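Local coordinates for thioredoxin domain-containing protein (Silicibacter pomeroyi, PDB 3EYT) that is of unknown function but has a thioredoxin-like fold of the AhpC/TSA family and may act as an oxidoreductase with antioxidant activity, at residues I81-F86 / F94-D99; H46-A51 / Y90-P95; L130-F135 / G144-T149; A111-R116 / L122-A127; Q52-A57 / D61-L66. All blocks are in the same frame, centred on the assembly; numbering follows the deposited sequence. Where two conformers were deposited one is given.

Contact 1: residues I81-F86 / F94-D99; sequences ISLKAF and FPVGVD
Leu83 reaches from helix 80-89 to strand 96-99 and meets two valines with a single methyl. CD2 of Leu83 lies 3.7 Å from CG2 of Val98, the shorter of the two contacts, and 4.2 Å from CG1 of Val96. Against Val98 the leucine slides past in the opposite direction; against Val96 it crosses at a slant. Because CG of Leu83 stands anti to the backbone N (chi1 -179°), the branched end extends from the helix toward the strand, and one methyl can serve both partners. Val96 and Val98 are two apart on an extended strand, so both point at the helix. The two valines offer different branches, CG1 of Val96 and CG2 of Val98. Leucine, long and forked, suits the helix side, and compact beta-branched valines suit the strand. Further out, Phe15 of strand 11-15 and Phe36 of strand 30-36 also touch Leu83. Ser82, the residue before Leu83, faces a second subunit, and its OG hydrogen-bonds to Ala77 O of that chain. The contact closes the second half of a beta-alpha-beta unit, strand 63-69, helix 80-89 and strand 96-99, within the thioredoxin-like fold.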
# COMPACT_ATOMS: atom_id res chain seq x y z
N ILE C 81 0.70 3.07 -6.14
CA ILE C 81 0.88 2.07 -7.23
C ILE C 81 -0.52 1.71 -7.78
O ILE C 81 -0.70 1.54 -8.99
CB ILE C 81 1.66 0.81 -6.78
CG1 ILE C 81 1.91 -0.14 -7.94
CG2 ILE C 81 0.94 0.05 -5.66
CD1 ILE C 81 2.79 -1.29 -7.58
N SER C 82 -1.50 1.64 -6.89
CA SER C 82 -2.88 1.38 -7.31
C SER C 82 -3.51 2.53 -8.08
O SER C 82 -4.23 2.31 -9.08
CB SER C 82 -3.75 0.98 -6.12
OG SER C 82 -3.43 -0.34 -5.72
N LEU C 83 -3.28 3.75 -7.60
CA LEU C 83 -3.75 4.96 -8.25
C LEU C 83 -3.20 5.13 -9.65
O LEU C 83 -3.95 5.50 -10.55
CB LEU C 83 -3.37 6.22 -7.44
CG LEU C 83 -3.86 7.55 -8.04
CD1 LEU C 83 -5.39 7.56 -8.14
CD2 LEU C 83 -3.35 8.74 -7.25
N LYS C 84 -1.90 4.88 -9.83
CA LYS C 84 -1.27 4.95 -11.16
C LYS C 84 -2.02 4.07 -12.19
O LYS C 84 -2.32 4.52 -13.31
CB LYS C 84 0.21 4.52 -11.07
CG LYS C 84 1.04 4.96 -12.27
CD LYS C 84 2.48 4.52 -12.12
CE LYS C 84 3.32 5.19 -13.17
NZ LYS C 84 4.16 4.14 -13.78
N ALA C 85 -2.35 2.84 -11.79
CA ALA C 85 -3.08 1.90 -12.67
C ALA C 85 -4.50 2.39 -12.92
O ALA C 85 -4.99 2.35 -14.05
CB ALA C 85 -3.09 0.51 -12.07
N PHE C 86 -5.14 2.91 -11.88
CA PHE C 86 -6.49 3.46 -12.01
C PHE C 86 -6.56 4.64 -13.00
O PHE C 86 -7.48 4.71 -13.85
CB PHE C 86 -6.98 3.89 -10.61
CG PHE C 86 -8.30 4.59 -10.63
CD1 PHE C 86 -9.48 3.87 -10.60
CD2 PHE C 86 -8.35 5.99 -10.60
CE1 PHE C 86 -10.73 4.54 -10.58
CE2 PHE C 86 -9.58 6.67 -10.60
CZ PHE C 86 -10.77 5.94 -10.60
N PHE C 94 -5.47 14.57 -16.63
CA PHE C 94 -5.15 15.83 -15.91
C PHE C 94 -4.35 15.56 -14.61
O PHE C 94 -4.30 14.42 -14.14
CB PHE C 94 -6.40 16.68 -15.66
CG PHE C 94 -7.48 15.97 -14.91
CD1 PHE C 94 -7.34 15.72 -13.54
CD2 PHE C 94 -8.64 15.56 -15.57
CE1 PHE C 94 -8.37 15.04 -12.84
CE2 PHE C 94 -9.66 14.90 -14.90
CZ PHE C 94 -9.52 14.64 -13.52
N PRO C 95 -3.69 16.60 -14.06
CA PRO C 95 -2.80 16.37 -12.93
C PRO C 95 -3.58 15.85 -11.74
O PRO C 95 -4.69 16.31 -11.43
CB PRO C 95 -2.20 17.75 -12.64
CG PRO C 95 -2.29 18.47 -13.99
CD PRO C 95 -3.61 18.01 -14.54
N VAL C 96 -3.01 14.86 -11.09
CA VAL C 96 -3.63 14.30 -9.90
C VAL C 96 -2.62 14.25 -8.77
O VAL C 96 -1.54 13.66 -8.91
CB VAL C 96 -4.19 12.90 -10.17
CG1 VAL C 96 -4.84 12.28 -8.91
CG2 VAL C 96 -5.18 12.94 -11.35
N GLY C 97 -3.00 14.85 -7.63
CA GLY C 97 -2.07 14.94 -6.47
C GLY C 97 -2.51 13.97 -5.39
O GLY C 97 -3.70 13.90 -5.10
N VAL C 98 -1.58 13.22 -4.80
CA VAL C 98 -1.91 12.38 -3.65
C VAL C 98 -1.81 13.25 -2.38
O VAL C 98 -0.73 13.82 -2.08
CB VAL C 98 -0.96 11.16 -3.52
CG1 VAL C 98 -1.28 10.34 -2.22
CG2 VAL C 98 -1.05 10.26 -4.77
N ASP C 99 -2.92 13.33 -1.66
CA ASP C 99 -2.99 14.18 -0.47
C ASP C 99 -2.06 13.56 0.59
O ASP C 99 -2.01 12.35 0.77
CB ASP C 99 -4.41 14.19 0.03
CG ASP C 99 -4.71 15.36 0.98
OD1 ASP C 99 -3.77 16.08 1.46
OD2 ASP C 99 -5.90 15.52 1.27

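Contact 2: residues H46-A51 / Y90-P95; sequences HGIPLA and YRIKFP
Helix 41-57 of the thioredoxin-like fold, which carries a CxxC-type sequence at its start, packs here through Ile48 and Ala51 on Ile92 and Phe94 of the connection between helix 80-89 and strand 96-99. The connection begins with a Schellman motif: Arg91, with positive phi, ends helix 80-89 as its C-prime residue, and the chain then runs on with Ile92 and Phe94 both turned to helix 41-57. Ile48 and Ala51 lie three apart, on the same side of their helix, so each finds its own partner. CG2 of Ile48 rests 3.8 Å from CD1 of Ile92, the two side chains crossing at about a right angle, and Phe86 touches both isoleucines. The second pair matches small to large, since alanine lets a ring come close to the helix backbone. Phe94 holds CG between its backbone N and carbonyl carbon (chi1 57°), a crowded position that carries the ring back toward the helix. One face of this ring is covered from within its own segment by CG2 of Ile92, 3.7 Å above the plane and offset toward the rim. Ala51 CB approaches obliquely, 3.8 Å from Phe94 CZ and 4.1 Å from Phe94 CE2.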
# COMPACT_ATOMS: atom_id res chain seq x y z
N HIS C 46 -19.57 9.34 -11.05
CA HIS C 46 -19.99 10.75 -11.24
C HIS C 46 -18.90 11.83 -11.15
O HIS C 46 -18.86 12.73 -11.97
CB HIS C 46 -21.11 11.12 -10.24
CG HIS C 46 -22.28 10.20 -10.30
ND1 HIS C 46 -22.62 9.34 -9.27
CD2 HIS C 46 -23.17 9.95 -11.30
CE1 HIS C 46 -23.67 8.62 -9.62
NE2 HIS C 46 -24.03 8.97 -10.84
N GLY C 47 -18.06 11.76 -10.13
CA GLY C 47 -17.13 12.85 -9.81
C GLY C 47 -16.05 13.00 -10.84
O GLY C 47 -15.81 14.09 -11.36
N ILE C 48 -15.37 11.90 -11.13
CA ILE C 48 -14.33 11.88 -12.14
C ILE C 48 -14.92 12.19 -13.55
O ILE C 48 -14.39 13.05 -14.24
CB ILE C 48 -13.53 10.55 -12.07
CG1 ILE C 48 -12.55 10.60 -10.88
CG2 ILE C 48 -12.74 10.32 -13.33
CD1 ILE C 48 -12.10 9.24 -10.44
N PRO C 49 -16.04 11.55 -13.95
CA PRO C 49 -16.57 11.97 -15.26
C PRO C 49 -16.93 13.45 -15.30
O PRO C 49 -16.76 14.08 -16.33
CB PRO C 49 -17.82 11.09 -15.44
CG PRO C 49 -17.48 9.85 -14.65
CD PRO C 49 -16.76 10.39 -13.42
N LEU C 50 -17.39 14.01 -14.18
CA LEU C 50 -17.65 15.46 -14.15
C LEU C 50 -16.37 16.29 -14.36
O LEU C 50 -16.37 17.24 -15.14
CB LEU C 50 -18.35 15.87 -12.85
CG LEU C 50 -18.57 17.37 -12.64
CD1 LEU C 50 -19.48 17.97 -13.73
CD2 LEU C 50 -19.14 17.66 -11.23
N ALA C 51 -15.29 15.91 -13.68
CA ALA C 51 -14.03 16.63 -13.82
C ALA C 51 -13.54 16.58 -15.28
O ALA C 51 -13.03 17.59 -15.80
CB ALA C 51 -12.97 16.07 -12.87
N TYR C 90 -8.72 4.33 -16.60
CA TYR C 90 -9.81 5.26 -16.79
C TYR C 90 -9.42 6.47 -17.63
O TYR C 90 -10.18 7.44 -17.72
CB TYR C 90 -10.33 5.72 -15.43
CG TYR C 90 -11.19 4.66 -14.79
CD1 TYR C 90 -10.63 3.62 -14.03
CD2 TYR C 90 -12.57 4.69 -14.97
CE1 TYR C 90 -11.43 2.63 -13.49
CE2 TYR C 90 -13.38 3.69 -14.43
CZ TYR C 90 -12.81 2.70 -13.67
OH TYR C 90 -13.62 1.74 -13.12
N ARG C 91 -8.21 6.43 -18.21
CA ARG C 91 -7.71 7.53 -19.04
C ARG C 91 -7.90 8.93 -18.45
O ARG C 91 -8.37 9.86 -19.11
CB ARG C 91 -8.36 7.49 -20.41
CG ARG C 91 -8.23 6.16 -21.08
CD ARG C 91 -8.94 6.24 -22.42
NE ARG C 91 -9.14 4.91 -22.97
CZ ARG C 91 -10.30 4.44 -23.41
NH1 ARG C 91 -11.40 5.19 -23.38
NH2 ARG C 91 -10.36 3.20 -23.88
N ILE C 92 -7.49 9.09 -17.20
CA ILE C 92 -7.51 10.38 -16.54
C ILE C 92 -6.15 11.01 -16.80
O ILE C 92 -5.12 10.49 -16.34
CB ILE C 92 -7.74 10.18 -15.06
CG1 ILE C 92 -9.12 9.53 -14.87
CG2 ILE C 92 -7.56 11.52 -14.30
CD1 ILE C 92 -9.28 8.77 -13.54
N LYS C 93 -6.14 12.10 -17.56
CA LYS C 93 -4.91 12.66 -18.06
C LYS C 93 -4.54 13.98 -17.37
O LYS C 93 -3.41 14.47 -17.53
CB LYS C 93 -4.99 12.92 -19.58
CG LYS C 93 -5.42 11.77 -20.50
CD LYS C 93 -4.56 10.53 -20.35
CE LYS C 93 -4.97 9.46 -21.38
NZ LYS C 93 -4.85 9.93 -22.81
N PHE C 94 -5.47 14.57 -16.63
CA PHE C 94 -5.15 15.83 -15.91
C PHE C 94 -4.35 15.56 -14.61
O PHE C 94 -4.30 14.42 -14.14
CB PHE C 94 -6.40 16.68 -15.66
CG PHE C 94 -7.48 15.97 -14.91
CD1 PHE C 94 -7.34 15.72 -13.54
CD2 PHE C 94 -8.64 15.56 -15.57
CE1 PHE C 94 -8.37 15.04 -12.84
CE2 PHE C 94 -9.66 14.90 -14.90
CZ PHE C 94 -9.52 14.64 -13.52
N PRO C 95 -3.69 16.60 -14.06
CA PRO C 95 -2.80 16.37 -12.93
C PRO C 95 -3.58 15.85 -11.74
O PRO C 95 -4.69 16.31 -11.43
CB PRO C 95 -2.20 17.75 -12.64
CG PRO C 95 -2.29 18.47 -13.99
CD PRO C 95 -3.61 18.01 -14.54

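Contact 3: residues L130-F135 / G144-T149; sequences LRAHHF and GAEIAT
His134 and Glu146 reach for each other from opposite directions, one from strand 129-135 and the other from helix 140-151, the C-terminal helix that packs on the mixed sheet of this thioredoxin-like fold. Their flat groups are nearly coplanar, with ring and carboxylate planes 21° apart, so the carboxylate meets the imidazole at its edge. NE2 of His134 donates to OE1 of Glu146 over 2.8 Å in an almost straight bond, 169° at the hydrogen. The acceptor lies close to the ring plane and uses its syn lone pair, on the side of the other carboxylate oxygen. Glu146 can span the gap because its chain is extended beyond CG (chi2 172°), which carries the carboxylate from the helix to the strand. A glutamate suits this place, being long enough to reach and able to accept from the ring; its negative charge would probably raise the histidine's affinity for a second proton.

Beside the pair sits Ala132, two residues earlier and on the same side of the strand, its CB 3.9 Å from Glu146 OE1. Arg131 and Ala132 both face Leu123 of strand 120-124, forming a classic beta bulge. Leu123 also touches Glu146. On the helix, Thr149 OG1 folds back to Ala145 O at 2.9 Å, from the face of that carbonyl opposite to the one used by Thr149 N.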
# COMPACT_ATOMS: atom_id res chain seq x y z
N LEU C 130 -11.26 30.34 -2.15
CA LEU C 130 -12.29 29.32 -2.30
C LEU C 130 -13.67 29.97 -2.45
O LEU C 130 -14.06 30.81 -1.63
CB LEU C 130 -12.28 28.38 -1.10
CG LEU C 130 -13.28 27.22 -1.16
CD1 LEU C 130 -12.92 26.24 -2.27
CD2 LEU C 130 -13.30 26.51 0.17
N ARG C 131 -14.41 29.56 -3.47
CA ARG C 131 -15.68 30.20 -3.80
C ARG C 131 -16.84 29.21 -3.88
O ARG C 131 -17.99 29.62 -3.79
CB ARG C 131 -15.55 30.97 -5.12
CG ARG C 131 -14.53 32.08 -5.07
CD ARG C 131 -15.06 33.28 -4.26
NE ARG C 131 -16.18 33.91 -4.96
CZ ARG C 131 -16.05 34.79 -5.96
NH1 ARG C 131 -14.84 35.16 -6.36
NH2 ARG C 131 -17.11 35.31 -6.54
N ALA C 132 -16.55 27.93 -4.10
CA ALA C 132 -17.60 26.93 -4.00
C ALA C 132 -16.99 25.63 -3.52
O ALA C 132 -15.82 25.37 -3.76
CB ALA C 132 -18.33 26.71 -5.33
N HIS C 133 -17.81 24.82 -2.87
CA HIS C 133 -17.35 23.58 -2.27
C HIS C 133 -18.57 22.65 -2.27
O HIS C 133 -19.46 22.78 -1.43
CB HIS C 133 -16.82 23.86 -0.87
CG HIS C 133 -16.30 22.64 -0.15
ND1 HIS C 133 -15.68 22.72 1.06
CD2 HIS C 133 -16.33 21.32 -0.48
CE1 HIS C 133 -15.33 21.51 1.47
NE2 HIS C 133 -15.72 20.64 0.56
N HIS C 134 -18.60 21.74 -3.24
CA HIS C 134 -19.74 20.84 -3.45
C HIS C 134 -19.40 19.44 -3.04
O HIS C 134 -18.37 18.93 -3.43
CB HIS C 134 -20.14 20.80 -4.92
CG HIS C 134 -20.52 22.14 -5.48
ND1 HIS C 134 -21.66 22.81 -5.09
CD2 HIS C 134 -19.91 22.93 -6.39
CE1 HIS C 134 -21.74 23.96 -5.74
NE2 HIS C 134 -20.70 24.05 -6.55
N PHE C 135 -20.31 18.81 -2.30
CA PHE C 135 -20.12 17.45 -1.85
C PHE C 135 -21.14 16.57 -2.56
O PHE C 135 -22.33 16.84 -2.50
CB PHE C 135 -20.31 17.39 -0.32
CG PHE C 135 -20.33 15.99 0.22
CD1 PHE C 135 -19.38 15.07 -0.18
CD2 PHE C 135 -21.32 15.59 1.13
CE1 PHE C 135 -19.38 13.74 0.30
CE2 PHE C 135 -21.34 14.28 1.64
CZ PHE C 135 -20.36 13.34 1.21
N GLY C 144 -21.34 25.15 -14.37
CA GLY C 144 -20.94 25.95 -15.54
C GLY C 144 -21.20 27.44 -15.30
O GLY C 144 -20.37 28.28 -15.64
N ALA C 145 -22.34 27.75 -14.68
CA ALA C 145 -22.66 29.12 -14.30
C ALA C 145 -21.62 29.69 -13.28
O ALA C 145 -21.12 30.82 -13.44
CB ALA C 145 -24.09 29.20 -13.73
N GLU C 146 -21.27 28.89 -12.27
CA GLU C 146 -20.28 29.35 -11.28
C GLU C 146 -18.92 29.58 -11.90
O GLU C 146 -18.26 30.61 -11.59
CB GLU C 146 -20.14 28.39 -10.09
CG GLU C 146 -21.42 28.07 -9.33
CD GLU C 146 -21.23 26.95 -8.29
OE1 GLU C 146 -20.41 26.01 -8.51
OE2 GLU C 146 -21.90 27.02 -7.25
N ILE C 147 -18.49 28.68 -12.79
CA ILE C 147 -17.20 28.83 -13.49
C ILE C 147 -17.17 30.11 -14.36
O ILE C 147 -16.19 30.88 -14.35
CB ILE C 147 -16.83 27.56 -14.29
CG1 ILE C 147 -16.48 26.40 -13.34
CG2 ILE C 147 -15.65 27.79 -15.23
CD1 ILE C 147 -16.49 25.02 -14.06
N ALA C 148 -18.26 30.35 -15.08
CA ALA C 148 -18.37 31.58 -15.88
C ALA C 148 -18.31 32.84 -15.03
O ALA C 148 -17.67 33.81 -15.41
CB ALA C 148 -19.66 31.58 -16.70
N THR C 149 -18.96 32.84 -13.89
CA THR C 149 -18.95 33.99 -12.99
C THR C 149 -17.52 34.33 -12.57
O THR C 149 -17.10 35.50 -12.59
CB THR C 149 -19.84 33.74 -11.75
OG1 THR C 149 -21.18 33.49 -12.19
CG2 THR C 149 -19.82 34.95 -10.77

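Contact 4: residues A111-R116 / L122-A127; sequences AAYQMR and LLIDKA
Tyr113 and Leu122, 9.1 Å apart at their CA atoms, mark where the end of helix 108-112 comes nearest to strand 120-124. A Schellman motif closes the helix: Gln114 has positive phi, and its N bonds back to Ala111 O. Beyond this turn Met115, present as selenomethionine, points to the strand just as Tyr113 does, and on the strand Leu122 and Ile124 turn to meet them. Leu122 divides its fork between two partners. Leu122 CD1 lies 3.8 Å from Tyr113 CD2, approaching the ring obliquely, while Leu122 CD2 lies 3.7 Å from the terminal Met115 CE. The latter chain runs extended at both chi2 and chi3 (-177° and -169°), which helps carry CE out to the leucine. Farther along the ring, the tyrosine crosses Ile124 at about a right angle, with Tyr113 OH 3.8 Å from Ile124 CD1. That hydroxyl has its polar partner elsewhere, in a hydrogen bond with Pro7 O. Ile31 and Ile33 of strand 30-36 touch Ile124, and His133 of strand 129-135 touches both Met115 and Leu122. No hydrogen bond crosses between the segments; the buried contact rests on apolar packing, held by dispersion and the exclusion of water, and the one hydroxyl within it is satisfied by a main-chain carbonyl.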
# COMPACT_ATOMS: atom_id res chain seq x y z
N ALA C 111 -8.53 17.63 5.28
CA ALA C 111 -8.85 18.22 6.59
C ALA C 111 -8.79 19.73 6.53
O ALA C 111 -9.67 20.39 7.06
CB ALA C 111 -7.93 17.68 7.70
N ALA C 112 -7.75 20.30 5.90
CA ALA C 112 -7.62 21.76 5.78
C ALA C 112 -8.85 22.38 5.11
O ALA C 112 -9.27 23.48 5.48
CB ALA C 112 -6.35 22.14 4.97
N TYR C 113 -9.45 21.65 4.17
CA TYR C 113 -10.60 22.15 3.45
C TYR C 113 -11.94 21.84 4.12
O TYR C 113 -12.99 22.26 3.61
CB TYR C 113 -10.60 21.67 1.98
CG TYR C 113 -9.76 22.54 1.08
CD1 TYR C 113 -8.36 22.39 1.02
CD2 TYR C 113 -10.34 23.54 0.30
CE1 TYR C 113 -7.58 23.22 0.23
CE2 TYR C 113 -9.57 24.35 -0.52
CZ TYR C 113 -8.19 24.19 -0.55
OH TYR C 113 -7.42 25.01 -1.35
N GLN C 114 -11.89 21.09 5.22
CA GLN C 114 -13.08 20.65 5.95
C GLN C 114 -14.03 19.86 5.02
O GLN C 114 -15.25 20.05 5.06
CB GLN C 114 -13.77 21.87 6.59
CG GLN C 114 -12.78 22.73 7.40
CD GLN C 114 -13.40 24.00 7.97
OE1 GLN C 114 -13.61 24.97 7.27
NE2 GLN C 114 -13.70 23.96 9.25
N MSE C 115 -13.48 18.98 4.20
CA MSE C 115 -14.34 18.22 3.27
C MSE C 115 -15.14 17.20 4.03
O MSE C 115 -14.70 16.69 5.06
CB MSE C 115 -13.50 17.58 2.16
CG MSE C 115 -12.68 18.60 1.42
SE MSE C 115 -11.75 17.64 -0.04
CE MSE C 115 -10.51 19.05 -0.60
N ARG C 116 -16.34 16.93 3.53
CA ARG C 116 -17.27 16.01 4.19
C ARG C 116 -17.11 14.58 3.69
O ARG C 116 -17.65 13.65 4.28
CB ARG C 116 -18.71 16.46 3.96
CG ARG C 116 -19.02 17.84 4.54
CD ARG C 116 -20.48 18.19 4.31
NE ARG C 116 -21.36 17.46 5.23
CZ ARG C 116 -21.58 17.79 6.51
NH1 ARG C 116 -20.99 18.86 7.06
NH2 ARG C 116 -22.40 17.05 7.26
N LEU C 122 -14.22 21.50 -5.59
CA LEU C 122 -13.87 22.81 -5.03
C LEU C 122 -13.57 23.75 -6.17
O LEU C 122 -12.92 23.35 -7.15
CB LEU C 122 -12.65 22.72 -4.12
CG LEU C 122 -12.53 21.81 -2.88
CD1 LEU C 122 -13.29 22.38 -1.73
CD2 LEU C 122 -12.92 20.35 -3.10
N LEU C 123 -14.02 25.00 -6.05
CA LEU C 123 -13.77 26.05 -7.03
C LEU C 123 -13.06 27.21 -6.39
O LEU C 123 -13.57 27.81 -5.43
CB LEU C 123 -15.07 26.62 -7.61
CG LEU C 123 -15.86 26.00 -8.76
CD1 LEU C 123 -16.71 27.14 -9.36
CD2 LEU C 123 -14.97 25.35 -9.82
N ILE C 124 -11.90 27.53 -6.95
CA ILE C 124 -11.03 28.59 -6.49
C ILE C 124 -10.96 29.69 -7.55
O ILE C 124 -10.69 29.42 -8.73
CB ILE C 124 -9.63 28.05 -6.15
CG1 ILE C 124 -9.71 27.07 -4.96
CG2 ILE C 124 -8.63 29.19 -5.82
CD1 ILE C 124 -8.46 26.23 -4.81
N ASP C 125 -11.19 30.92 -7.13
CA ASP C 125 -11.23 32.04 -8.07
C ASP C 125 -9.83 32.46 -8.52
O ASP C 125 -8.85 31.96 -8.01
CB ASP C 125 -12.08 33.20 -7.51
CG ASP C 125 -11.43 33.92 -6.32
OD1 ASP C 125 -10.21 33.78 -6.06
OD2 ASP C 125 -12.18 34.67 -5.65
N LYS C 126 -9.75 33.39 -9.47
CA LYS C 126 -8.46 33.89 -10.00
C LYS C 126 -7.55 34.50 -8.93
O LYS C 126 -6.34 34.62 -9.12
CB LYS C 126 -8.72 34.97 -11.06
CG LYS C 126 -9.50 34.51 -12.22
CD LYS C 126 -9.50 35.59 -13.28
CE LYS C 126 -10.51 35.24 -14.31
NZ LYS C 126 -10.62 36.28 -15.35
N ALA C 127 -8.14 34.91 -7.81
CA ALA C 127 -7.37 35.52 -6.72
C ALA C 127 -6.89 34.51 -5.67
O ALA C 127 -6.24 34.90 -4.71
CB ALA C 127 -8.16 36.66 -6.07

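Contact 5: residues Q52-A57 / D61-L66; sequences QKVRAA and DKVAVL
Arg55 curls from the last turns of helix 41-57 over the start of strand 63-69 and takes hold of Val63 O with both terminal nitrogens. CG stands anti to the backbone N, and bends at chi2 and chi3 (69° and -67°) fold the chain back so that the guanidinium lies against the strand. Arg55 NH1 is 2.8 Å and Arg55 NH2 2.9 Å from Val63 O; both bonds are bent, since they converge on one oxygen. That oxygen sits at the edge of the guanidinium, near its plane, and both nitrogens come from the same face of the peptide. One face of the group rests over CG2 of Val65, while a water accepts from Arg55 NH1 at 3.1 Å and donates to Val65 O at 2.7 Å. In this beta-alpha-beta unit, strand 30-36, helix 41-57 and strand 63-69, the helix runs nearly antiparallel to the following strand, at 156°. Arginine's charge also suits a salt bridge from NH1 to Glu60, and NH2 hydrogen-bonds to Phe58 O. Val54, next to it, faces the sheet instead: Val54 CG1, anti to the backbone N, lies 3.7 Å from Val65 CG2. Val63 and Val65, two apart, both face the helix, and Ile147 of helix 140-151 also touches Val54.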
# COMPACT_ATOMS: atom_id res chain seq x y z
N GLN C 52 -13.71 15.44 -15.94
CA GLN C 52 -13.31 15.31 -17.34
C GLN C 52 -14.16 16.16 -18.30
O GLN C 52 -13.64 16.63 -19.31
CB GLN C 52 -13.33 13.84 -17.75
CG GLN C 52 -12.30 13.02 -16.99
CD GLN C 52 -12.26 11.59 -17.44
OE1 GLN C 52 -13.25 10.88 -17.34
NE2 GLN C 52 -11.12 11.16 -17.92
N LYS C 53 -15.43 16.35 -17.96
CA LYS C 53 -16.33 17.24 -18.73
C LYS C 53 -15.90 18.68 -18.60
O LYS C 53 -15.83 19.39 -19.59
CB LYS C 53 -17.79 17.09 -18.26
CG LYS C 53 -18.44 15.82 -18.78
CD LYS C 53 -19.76 15.58 -18.11
CE LYS C 53 -20.44 14.38 -18.74
NZ LYS C 53 -21.64 13.95 -17.95
N VAL C 54 -15.60 19.09 -17.35
CA VAL C 54 -15.08 20.43 -17.11
C VAL C 54 -13.81 20.64 -17.91
O VAL C 54 -13.66 21.68 -18.58
CB VAL C 54 -14.85 20.68 -15.59
CG1 VAL C 54 -14.15 22.02 -15.35
CG2 VAL C 54 -16.21 20.59 -14.82
N ARG C 55 -12.90 19.67 -17.85
CA ARG C 55 -11.65 19.78 -18.58
C ARG C 55 -11.89 19.92 -20.08
O ARG C 55 -11.25 20.75 -20.73
CB ARG C 55 -10.70 18.60 -18.30
CG ARG C 55 -9.40 18.61 -19.15
CD ARG C 55 -8.42 19.72 -18.81
NE ARG C 55 -8.95 21.05 -19.14
CZ ARG C 55 -8.55 22.22 -18.63
NH1 ARG C 55 -7.58 22.29 -17.71
NH2 ARG C 55 -9.16 23.33 -19.02
N ALA C 56 -12.81 19.11 -20.62
CA ALA C 56 -13.15 19.19 -22.03
C ALA C 56 -13.89 20.49 -22.36
O ALA C 56 -13.72 21.03 -23.43
CB ALA C 56 -13.96 17.95 -22.49
N ALA C 57 -14.69 21.01 -21.44
CA ALA C 57 -15.54 22.18 -21.79
C ALA C 57 -14.86 23.55 -21.73
O ALA C 57 -15.28 24.47 -22.44
CB ALA C 57 -16.85 22.20 -21.00
N ASP C 61 -5.90 27.36 -20.76
CA ASP C 61 -5.28 28.64 -20.42
C ASP C 61 -6.12 29.39 -19.39
O ASP C 61 -5.59 30.20 -18.63
CB ASP C 61 -5.01 29.51 -21.66
CG ASP C 61 -6.27 30.04 -22.29
OD1 ASP C 61 -7.35 29.45 -22.11
OD2 ASP C 61 -6.18 31.07 -22.99
N LYS C 62 -7.42 29.10 -19.35
CA LYS C 62 -8.32 29.83 -18.47
C LYS C 62 -8.69 29.06 -17.21
O LYS C 62 -8.85 29.67 -16.14
CB LYS C 62 -9.57 30.23 -19.22
CG LYS C 62 -9.34 31.31 -20.27
CD LYS C 62 -10.64 31.64 -21.02
CE LYS C 62 -10.42 32.55 -22.26
NZ LYS C 62 -9.43 33.61 -21.94
N VAL C 63 -8.85 27.74 -17.34
CA VAL C 63 -9.33 26.89 -16.24
C VAL C 63 -8.34 25.74 -16.04
O VAL C 63 -7.99 25.01 -16.99
CB VAL C 63 -10.74 26.33 -16.54
CG1 VAL C 63 -11.21 25.34 -15.42
CG2 VAL C 63 -11.73 27.47 -16.72
N ALA C 64 -7.84 25.62 -14.82
CA ALA C 64 -7.05 24.44 -14.44
C ALA C 64 -7.97 23.42 -13.77
O ALA C 64 -8.80 23.79 -12.91
CB ALA C 64 -5.89 24.83 -13.49
N VAL C 65 -7.83 22.16 -14.14
CA VAL C 65 -8.57 21.08 -13.50
C VAL C 65 -7.54 20.13 -12.88
O VAL C 65 -6.64 19.65 -13.56
CB VAL C 65 -9.46 20.29 -14.51
CG1 VAL C 65 -10.17 19.09 -13.82
CG2 VAL C 65 -10.50 21.20 -15.15
N LEU C 66 -7.70 19.88 -11.59
CA LEU C 66 -6.76 19.07 -10.79
C LEU C 66 -7.56 17.98 -10.11
O LEU C 66 -8.67 18.24 -9.66
CB LEU C 66 -6.15 19.90 -9.66
CG LEU C 66 -5.45 21.20 -10.04
CD1 LEU C 66 -4.78 21.81 -8.85
CD2 LEU C 66 -4.46 20.95 -11.22
O HOH W 1 -5.90 20.23 -16.08

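How the contacts relate
Contacts 1, 2 and 5 all touch one another. Contacts 1 and 2 share Phe94 and Pro95, and Phe86 CZ lies 3.6 Å from Ile48 CD1; contacts 2 and 5 both use helix 41-57, their centres 10 Å apart, and contact 5 is nested in the loop that contact 2 closes. Contact 3 joins them through Ile147 CD1, 4.0 Å from Val54 CG1 of contact 5. Contacts 3 and 4 adjoin through neighbouring strands, with a salt bridge of 2.8 Å from Arg131 NH1 to Asp125 OD2. Contacts 1 and 3 are farthest apart, about 24 Å between centres. The CxxC-type pair, Cys40 and Cys43, possibly the redox site, lies near, but does not touch, the side chain of Ile48 in contact 2.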